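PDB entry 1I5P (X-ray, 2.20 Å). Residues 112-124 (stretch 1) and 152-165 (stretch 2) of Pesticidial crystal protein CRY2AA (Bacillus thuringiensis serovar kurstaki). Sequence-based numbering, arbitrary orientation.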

ATOM      1  N   ARG A 112     -29.925  12.860  -2.589  1.00 23.28           N
ATOM      2  CA  ARG A 112     -29.198  13.350  -3.757  1.00 24.50           C
ATOM      3  C   ARG A 112     -28.093  12.394  -4.196  1.00 24.01           C
ATOM      4  O   ARG A 112     -27.928  12.126  -5.387  1.00 23.24           O
ATOM      5  CB  ARG A 112     -28.601  14.733  -3.483  1.00 25.83           C
ATOM      6  CG  ARG A 112     -27.912  15.344  -4.700  1.00 25.32           C
ATOM      7  CD  ARG A 112     -28.846  15.340  -5.908  1.00 27.10           C
ATOM      8  NE  ARG A 112     -28.235  15.937  -7.093  1.00 27.08           N
ATOM      9  CZ  ARG A 112     -27.954  17.231  -7.222  1.00 30.12           C
ATOM     10  NH1 ARG A 112     -28.229  18.077  -6.237  1.00 27.32           N
ATOM     11  NH2 ARG A 112     -27.397  17.680  -8.341  1.00 29.48           N
ATOM     12  N   VAL A 113     -27.328  11.893  -3.231  1.00 23.53           N
ATOM     13  CA  VAL A 113     -26.252  10.956  -3.523  1.00 21.88           C
ATOM     14  C   VAL A 113     -26.832   9.753  -4.257  1.00 21.48           C
ATOM     15  O   VAL A 113     -26.306   9.329  -5.287  1.00 21.15           O
ATOM     16  CB  VAL A 113     -25.557  10.476  -2.227  1.00 21.38           C
ATOM     17  CG1 VAL A 113     -24.820   9.164  -2.476  1.00 17.59           C
ATOM     18  CG2 VAL A 113     -24.587  11.542  -1.739  1.00 19.44           C
ATOM     19  N   ASN A 114     -27.921   9.208  -3.728  1.00 20.88           N
ATOM     20  CA  ASN A 114     -28.567   8.053  -4.349  1.00 22.72           C
ATOM     21  C   ASN A 114     -29.032   8.324  -5.774  1.00 22.42           C
ATOM     22  O   ASN A 114     -28.953   7.448  -6.629  1.00 21.98           O
ATOM     23  CB  ASN A 114     -29.758   7.598  -3.518  1.00 23.18           C
ATOM     24  CG  ASN A 114     -29.366   6.656  -2.412  1.00 24.57           C
ATOM     25  OD1 ASN A 114     -28.506   5.800  -2.591  1.00 28.61           O
ATOM     26  ND2 ASN A 114     -30.016   6.790  -1.263  1.00 23.53           N
ATOM     27  N   ALA A 115     -29.519   9.534  -6.025  1.00 21.33           N
ATOM     28  CA  ALA A 115     -29.976   9.897  -7.362  1.00 23.49           C
ATOM     29  C   ALA A 115     -28.766   9.998  -8.284  1.00 23.05           C
ATOM     30  O   ALA A 115     -28.823   9.610  -9.455  1.00 24.18           O
ATOM     31  CB  ALA A 115     -30.734  11.232  -7.321  1.00 18.61           C
ATOM     32  N   GLU A 116     -27.669  10.516  -7.743  1.00 22.12           N
ATOM     33  CA  GLU A 116     -26.440  10.660  -8.507  1.00 23.30           C
ATOM     34  C   GLU A 116     -25.821   9.304  -8.831  1.00 23.31           C
ATOM     35  O   GLU A 116     -25.198   9.147  -9.878  1.00 24.70           O
ATOM     36  CB  GLU A 116     -25.432  11.520  -7.743  1.00 23.28           C
ATOM     37  CG  GLU A 116     -25.813  12.984  -7.635  1.00 25.98           C
ATOM     38  CD  GLU A 116     -26.070  13.620  -8.990  1.00 28.69           C
ATOM     39  OE1 GLU A 116     -25.561  13.095 -10.004  1.00 31.54           O
ATOM     40  OE2 GLU A 116     -26.773  14.653  -9.041  1.00 27.53           O
ATOM     41  N   LEU A 117     -25.983   8.330  -7.940  1.00 23.80           N
ATOM     42  CA  LEU A 117     -25.431   6.998  -8.194  1.00 23.09           C
ATOM     43  C   LEU A 117     -26.180   6.373  -9.359  1.00 22.25           C
ATOM     44  O   LEU A 117     -25.589   5.714 -10.218  1.00 21.42           O
ATOM     45  CB  LEU A 117     -25.559   6.096  -6.960  1.00 20.71           C
ATOM     46  CG  LEU A 117     -24.598   6.342  -5.786  1.00 20.83           C
ATOM     47  CD1 LEU A 117     -24.893   5.346  -4.681  1.00 20.09           C
ATOM     48  CD2 LEU A 117     -23.155   6.203  -6.248  1.00 18.30           C
ATOM     49  N   ILE A 118     -27.489   6.586  -9.376  1.00 21.92           N
ATOM     50  CA  ILE A 118     -28.337   6.067 -10.434  1.00 21.34           C
ATOM     51  C   ILE A 118     -27.983   6.731 -11.761  1.00 20.54           C
ATOM     52  O   ILE A 118     -27.862   6.061 -12.789  1.00 23.72           O
ATOM     53  CB  ILE A 118     -29.830   6.323 -10.107  1.00 22.09           C
ATOM     54  CG1 ILE A 118     -30.270   5.400  -8.968  1.00 21.61           C
ATOM     55  CG2 ILE A 118     -30.691   6.108 -11.343  1.00 19.92           C
ATOM     56  CD1 ILE A 118     -31.614   5.757  -8.369  1.00 22.56           C
ATOM     57  N   GLY A 119     -27.805   8.046 -11.731  1.00 20.66           N
ATOM     58  CA  GLY A 119     -27.484   8.773 -12.947  1.00 21.32           C
ATOM     59  C   GLY A 119     -26.120   8.434 -13.514  1.00 22.34           C
ATOM     60  O   GLY A 119     -25.946   8.301 -14.732  1.00 21.20           O
ATOM     61  N   LEU A 120     -25.146   8.305 -12.620  1.00 20.85           N
ATOM     62  CA  LEU A 120     -23.784   7.971 -12.998  1.00 20.64           C
ATOM     63  C   LEU A 120     -23.806   6.618 -13.712  1.00 20.78           C
ATOM     64  O   LEU A 120     -23.284   6.473 -14.821  1.00 19.99           O
ATOM     65  CB  LEU A 120     -22.916   7.905 -11.739  1.00 20.72           C
ATOM     66  CG  LEU A 120     -21.410   8.126 -11.852  1.00 21.99           C
ATOM     67  CD1 LEU A 120     -21.118   9.396 -12.646  1.00 21.16           C
ATOM     68  CD2 LEU A 120     -20.816   8.230 -10.454  1.00 21.89           C
ATOM     69  N   GLN A 121     -24.422   5.634 -13.068  1.00 19.70           N
ATOM     70  CA  GLN A 121     -24.539   4.294 -13.636  1.00 20.58           C
ATOM     71  C   GLN A 121     -25.184   4.345 -15.023  1.00 20.13           C
ATOM     72  O   GLN A 121     -24.682   3.745 -15.969  1.00 18.96           O
ATOM     73  CB  GLN A 121     -25.373   3.411 -12.699  1.00 20.39           C
ATOM     74  CG  GLN A 121     -25.707   2.024 -13.228  1.00 27.91           C
ATOM     75  CD  GLN A 121     -26.852   2.028 -14.223  1.00 28.52           C
ATOM     76  OE1 GLN A 121     -27.916   2.592 -13.965  1.00 30.21           O
ATOM     77  NE2 GLN A 121     -26.640   1.394 -15.368  1.00 32.14           N
ATOM     78  N   ALA A 122     -26.291   5.073 -15.138  1.00 19.87           N
ATOM     79  CA  ALA A 122     -27.011   5.186 -16.406  1.00 19.32           C
ATOM     80  C   ALA A 122     -26.208   5.882 -17.499  1.00 18.36           C
ATOM     81  O   ALA A 122     -26.057   5.361 -18.605  1.00 17.84           O
ATOM     82  CB  ALA A 122     -28.326   5.928 -16.192  1.00 19.52           C
ATOM     83  N   ASN A 123     -25.712   7.072 -17.187  1.00 18.95           N
ATOM     84  CA  ASN A 123     -24.938   7.856 -18.134  1.00 17.48           C
ATOM     85  C   ASN A 123     -23.735   7.088 -18.672  1.00 19.09           C
ATOM     86  O   ASN A 123     -23.453   7.122 -19.867  1.00 19.04           O
ATOM     87  CB  ASN A 123     -24.472   9.146 -17.465  1.00 18.20           C
ATOM     88  CG  ASN A 123     -25.626  10.062 -17.103  1.00 20.14           C
ATOM     89  OD1 ASN A 123     -25.448  11.037 -16.377  1.00 20.02           O
ATOM     90  ND2 ASN A 123     -26.817   9.755 -17.618  1.00 17.98           N
ATOM     91  N   ILE A 124     -23.023   6.404 -17.784  1.00 18.67           N
ATOM     92  CA  ILE A 124     -21.852   5.634 -18.182  1.00 17.94           C
ATOM     93  C   ILE A 124     -22.229   4.456 -19.071  1.00 17.27           C
ATOM     94  O   ILE A 124     -21.523   4.154 -20.035  1.00 13.73           O
ATOM     95  CB  ILE A 124     -21.085   5.096 -16.957  1.00 17.47           C
ATOM     96  CG1 ILE A 124     -20.478   6.267 -16.172  1.00 18.49           C
ATOM     97  CG2 ILE A 124     -20.009   4.121 -17.407  1.00 16.24           C
ATOM     98  CD1 ILE A 124     -19.797   5.861 -14.876  1.00 13.01           C
ATOM     99  N   THR A 152     -20.709  14.715 -24.237  1.00 22.12           N
ATOM    100  CA  THR A 152     -21.855  14.636 -23.343  1.00 23.14           C
ATOM    101  C   THR A 152     -21.477  13.946 -22.030  1.00 22.04           C
ATOM    102  O   THR A 152     -21.794  14.437 -20.943  1.00 20.38           O
ATOM    103  CB  THR A 152     -23.009  13.857 -24.008  1.00 23.90           C
ATOM    104  OG1 THR A 152     -23.348  14.483 -25.249  1.00 26.96           O
ATOM    105  CG2 THR A 152     -24.239  13.841 -23.107  1.00 26.74           C
ATOM    106  N   MET A 153     -20.796  12.810 -22.140  1.00 19.34           N
ATOM    107  CA  MET A 153     -20.376  12.047 -20.969  1.00 19.55           C
ATOM    108  C   MET A 153     -19.451  12.880 -20.085  1.00 19.47           C
ATOM    109  O   MET A 153     -19.590  12.887 -18.859  1.00 17.65           O
ATOM    110  CB  MET A 153     -19.659  10.765 -21.412  1.00 20.77           C
ATOM    111  CG  MET A 153     -19.247   9.837 -20.277  1.00 20.48           C
ATOM    112  SD  MET A 153     -20.644   9.121 -19.387  1.00 24.47           S
ATOM    113  CE  MET A 153     -20.697  10.135 -17.907  1.00 25.84           C
ATOM    114  N   GLN A 154     -18.514  13.585 -20.717  1.00 18.05           N
ATOM    115  CA  GLN A 154     -17.559  14.414 -19.993  1.00 19.90           C
ATOM    116  C   GLN A 154     -18.264  15.451 -19.143  1.00 21.57           C
ATOM    117  O   GLN A 154     -17.937  15.634 -17.966  1.00 20.46           O
ATOM    118  CB  GLN A 154     -16.609  15.117 -20.972  1.00 21.00           C
ATOM    119  CG  GLN A 154     -15.825  16.298 -20.378  1.00 21.06           C
ATOM    120  CD  GLN A 154     -14.749  15.900 -19.366  1.00 22.56           C
ATOM    121  OE1 GLN A 154     -14.074  16.760 -18.794  1.00 25.93           O
ATOM    122  NE2 GLN A 154     -14.581  14.600 -19.150  1.00 17.64           N
ATOM    123  N   GLN A 155     -19.232  16.135 -19.744  1.00 20.79           N
ATOM    124  CA  GLN A 155     -19.971  17.165 -19.033  1.00 20.96           C
ATOM    125  C   GLN A 155     -20.808  16.534 -17.930  1.00 19.88           C
ATOM    126  O   GLN A 155     -20.966  17.112 -16.857  1.00 19.98           O
ATOM    127  CB  GLN A 155     -20.863  17.939 -20.002  1.00 21.22           C
ATOM    128  CG  GLN A 155     -21.575  19.120 -19.365  1.00 22.96           C
ATOM    129  CD  GLN A 155     -20.617  20.067 -18.676  1.00 23.62           C
ATOM    130  OE1 GLN A 155     -19.677  20.572 -19.291  1.00 26.79           O
ATOM    131  NE2 GLN A 155     -20.848  20.314 -17.389  1.00 24.07           N
ATOM    132  N   LEU A 156     -21.340  15.344 -18.191  1.00 19.21           N
ATOM    133  CA  LEU A 156     -22.142  14.657 -17.189  1.00 19.73           C
ATOM    134  C   LEU A 156     -21.283  14.279 -15.982  1.00 20.75           C
ATOM    135  O   LEU A 156     -21.750  14.323 -14.847  1.00 21.00           O
ATOM    136  CB  LEU A 156     -22.801  13.413 -17.797  1.00 20.14           C
ATOM    137  CG  LEU A 156     -23.971  13.734 -18.736  1.00 21.56           C
ATOM    138  CD1 LEU A 156     -24.422  12.483 -19.466  1.00 18.46           C
ATOM    139  CD2 LEU A 156     -25.122  14.334 -17.927  1.00 17.92           C
ATOM    140  N   PHE A 157     -20.027  13.915 -16.228  1.00 20.21           N
ATOM    141  CA  PHE A 157     -19.116  13.559 -15.143  1.00 20.30           C
ATOM    142  C   PHE A 157     -18.871  14.791 -14.268  1.00 19.94           C
ATOM    143  O   PHE A 157     -18.869  14.710 -13.038  1.00 19.14           O
ATOM    144  CB  PHE A 157     -17.780  13.063 -15.706  1.00 16.81           C
ATOM    145  CG  PHE A 157     -17.694  11.566 -15.854  1.00 15.44           C
ATOM    146  CD1 PHE A 157     -17.253  10.998 -17.047  1.00 15.55           C
ATOM    147  CD2 PHE A 157     -18.007  10.726 -14.789  1.00 13.77           C
ATOM    148  CE1 PHE A 157     -17.119   9.614 -17.180  1.00 14.79           C
ATOM    149  CE2 PHE A 157     -17.878   9.343 -14.908  1.00 14.57           C
ATOM    150  CZ  PHE A 157     -17.430   8.785 -16.107  1.00 13.87           C
ATOM    151  N   LEU A 158     -18.658  15.928 -14.922  1.00 18.51           N
ATOM    152  CA  LEU A 158     -18.408  17.186 -14.236  1.00 19.21           C
ATOM    153  C   LEU A 158     -19.606  17.639 -13.403  1.00 19.14           C
ATOM    154  O   LEU A 158     -19.440  18.297 -12.378  1.00 17.04           O
ATOM    155  CB  LEU A 158     -18.048  18.271 -15.253  1.00 18.75           C
ATOM    156  CG  LEU A 158     -16.772  18.043 -16.067  1.00 16.93           C
ATOM    157  CD1 LEU A 158     -16.568  19.205 -17.033  1.00 16.24           C
ATOM    158  CD2 LEU A 158     -15.583  17.914 -15.126  1.00 15.67           C
ATOM    159  N   ASN A 159     -20.811  17.286 -13.846  1.00 20.44           N
ATOM    160  CA  ASN A 159     -22.023  17.667 -13.127  1.00 22.25           C
ATOM    161  C   ASN A 159     -22.309  16.769 -11.937  1.00 22.42           C
ATOM    162  O   ASN A 159     -22.910  17.204 -10.957  1.00 23.19           O
ATOM    163  CB  ASN A 159     -23.243  17.624 -14.047  1.00 22.61           C
ATOM    164  CG  ASN A 159     -23.196  18.671 -15.133  1.00 22.58           C
ATOM    165  OD1 ASN A 159     -22.331  19.545 -15.135  1.00 22.72           O
ATOM    166  ND2 ASN A 159     -24.140  18.595 -16.062  1.00 23.94           N
ATOM    167  N   ARG A 160     -21.880  15.516 -12.016  1.00 21.15           N
ATOM    168  CA  ARG A 160     -22.156  14.582 -10.937  1.00 19.14           C
ATOM    169  C   ARG A 160     -21.114  14.448  -9.827  1.00 18.43           C
ATOM    170  O   ARG A 160     -21.472  14.398  -8.654  1.00 17.62           O
ATOM    171  CB  ARG A 160     -22.465  13.206 -11.526  1.00 19.19           C
ATOM    172  CG  ARG A 160     -23.639  13.212 -12.497  1.00 21.28           C
ATOM    173  CD  ARG A 160     -24.213  11.821 -12.671  1.00 21.42           C
ATOM    174  NE  ARG A 160     -25.242  11.764 -13.709  1.00 22.72           N
ATOM    175  CZ  ARG A 160     -26.518  12.096 -13.537  1.00 24.80           C
ATOM    176  NH1 ARG A 160     -26.953  12.515 -12.358  1.00 20.57           N
ATOM    177  NH2 ARG A 160     -27.365  11.998 -14.550  1.00 24.01           N
ATOM    178  N   LEU A 161     -19.834  14.395 -10.181  1.00 16.08           N
ATOM    179  CA  LEU A 161     -18.788  14.231  -9.169  1.00 17.32           C
ATOM    180  C   LEU A 161     -18.895  15.161  -7.954  1.00 16.07           C
ATOM    181  O   LEU A 161     -18.767  14.709  -6.813  1.00 16.49           O
ATOM    182  CB  LEU A 161     -17.398  14.370  -9.806  1.00 15.59           C
ATOM    183  CG  LEU A 161     -16.912  13.351 -10.860  1.00 18.93           C
ATOM    184  CD1 LEU A 161     -15.576  12.789 -10.415  1.00 14.64           C
ATOM    185  CD2 LEU A 161     -17.918  12.219 -11.066  1.00 18.49           C
ATOM    186  N   PRO A 162     -19.134  16.465  -8.179  1.00 17.08           N
ATOM    187  CA  PRO A 162     -19.244  17.404  -7.062  1.00 16.16           C
ATOM    188  C   PRO A 162     -20.239  16.976  -5.999  1.00 15.32           C
ATOM    189  O   PRO A 162     -20.092  17.320  -4.827  1.00 16.28           O
ATOM    190  CB  PRO A 162     -19.631  18.707  -7.754  1.00 16.67           C
ATOM    191  CG  PRO A 162     -18.880  18.602  -9.048  1.00 18.54           C
ATOM    192  CD  PRO A 162     -19.223  17.184  -9.462  1.00 15.85           C
ATOM    193  N   GLN A 163     -21.245  16.211  -6.396  1.00 15.77           N
ATOM    194  CA  GLN A 163     -22.247  15.763  -5.443  1.00 17.06           C
ATOM    195  C   GLN A 163     -21.708  14.753  -4.443  1.00 18.37           C
ATOM    196  O   GLN A 163     -22.407  14.363  -3.512  1.00 17.47           O
ATOM    197  CB  GLN A 163     -23.443  15.185  -6.185  1.00 19.67           C
ATOM    198  CG  GLN A 163     -24.164  16.229  -7.013  1.00 20.98           C
ATOM    199  CD  GLN A 163     -24.488  17.473  -6.201  1.00 23.79           C
ATOM    200  OE1 GLN A 163     -25.231  17.412  -5.219  1.00 23.06           O
ATOM    201  NE2 GLN A 163     -23.927  18.608  -6.607  1.00 23.34           N
ATOM    202  N   PHE A 164     -20.467  14.317  -4.636  1.00 16.23           N
ATOM    203  CA  PHE A 164     -19.863  13.374  -3.705  1.00 18.27           C
ATOM    204  C   PHE A 164     -18.808  14.111  -2.897  1.00 17.85           C
ATOM    205  O   PHE A 164     -17.958  13.494  -2.257  1.00 15.89           O
ATOM    206  CB  PHE A 164     -19.227  12.191  -4.446  1.00 16.75           C
ATOM    207  CG  PHE A 164     -20.213  11.377  -5.233  1.00 18.20           C
ATOM    208  CD1 PHE A 164     -20.325  11.540  -6.605  1.00 16.95           C
ATOM    209  CD2 PHE A 164     -21.068  10.487  -4.592  1.00 19.04           C
ATOM    210  CE1 PHE A 164     -21.275  10.830  -7.336  1.00 18.38           C
ATOM    211  CE2 PHE A 164     -22.027   9.770  -5.313  1.00 19.43           C
ATOM    212  CZ  PHE A 164     -22.129   9.947  -6.687  1.00 18.54           C
ATOM    213  N   GLN A 165     -18.879  15.440  -2.928  1.00 18.53           N
ATOM    214  CA  GLN A 165     -17.932  16.276  -2.203  1.00 18.56           C
ATOM    215  C   GLN A 165     -18.656  17.308  -1.343  1.00 18.16           C
ATOM    216  O   GLN A 165     -18.125  18.382  -1.062  1.00 18.95           O
ATOM    217  CB  GLN A 165     -17.010  16.991  -3.186  1.00 18.68           C
ATOM    218  CG  GLN A 165     -16.332  16.077  -4.192  1.00 20.37           C
ATOM    219  CD  GLN A 165     -15.446  16.855  -5.142  1.00 20.52           C
ATOM    220  OE1 GLN A 165     -14.222  16.860  -5.010  1.00 23.96           O
ATOM    221  NE2 GLN A 165     -16.063  17.531  -6.101  1.00 19.41           N
TER
HETATM  222  O   HOH W   1     -25.895  16.514 -10.614  1.00 29.82           O

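Antiparallel helix packing often reserves space at one point for a long polar side chain, and this contact from a Bacillus thuringiensis crystal protein is a compact example. Stretch 1 is helical throughout. Stretch 2 is helical from its first residue, then passes through a 3-10 segment at Leu161 to Gln163, where Gln163 N bonds to Arg160 O at 2.9 Å. The two helix axes run at 167° and approach to 10.5 Å, so residues pair in opposite order: the CA atoms of Asn123 and Met153 lie 6.8 Å apart, those of Glu116 and Arg160 6.3 Å, and those of Val113 and Gln163 6.5 Å.

Arg160 is the centrepiece, a knob set among Glu116, Gly119, Leu120 and Asn123. Gly119 makes this possible: a CB there would point toward stretch 2 and fall 2.3 Å from Arg160 CZ. With that position vacant, one face of the guanidinium rests against backbone, Arg160 NE lying 3.4 Å from Gly119 C, while its edge is left for polar partners. Arg160 NH1 forms a salt bridge with Glu116 OE1 at 2.8 Å, and Arg160 NE and NH2 both donate to Asn123 OD1, each at 2.8 Å. Glu116 is itself held from within its own helix, its OE2 accepting from Arg112 NE at 2.8 Å in a second salt bridge. The water extends this network, donating to Glu116 OE2 at 2.6 Å and to Asn159 O at 3.1 Å.

Apolar packing accompanies the polar cluster. The buried Phe164 ring meets Val113, Leu117 and Leu120, with Leu117 CD2 3.9 Å from Phe164 CE2. Leu120 also reaches the second aromatic ring, its CD1 lying 4.0 Å from Phe157 CE2, and Ile124 CG1 approaches Phe157 CZ at the same distance. Leu120 thus bridges both rings while bordering the arginine pocket.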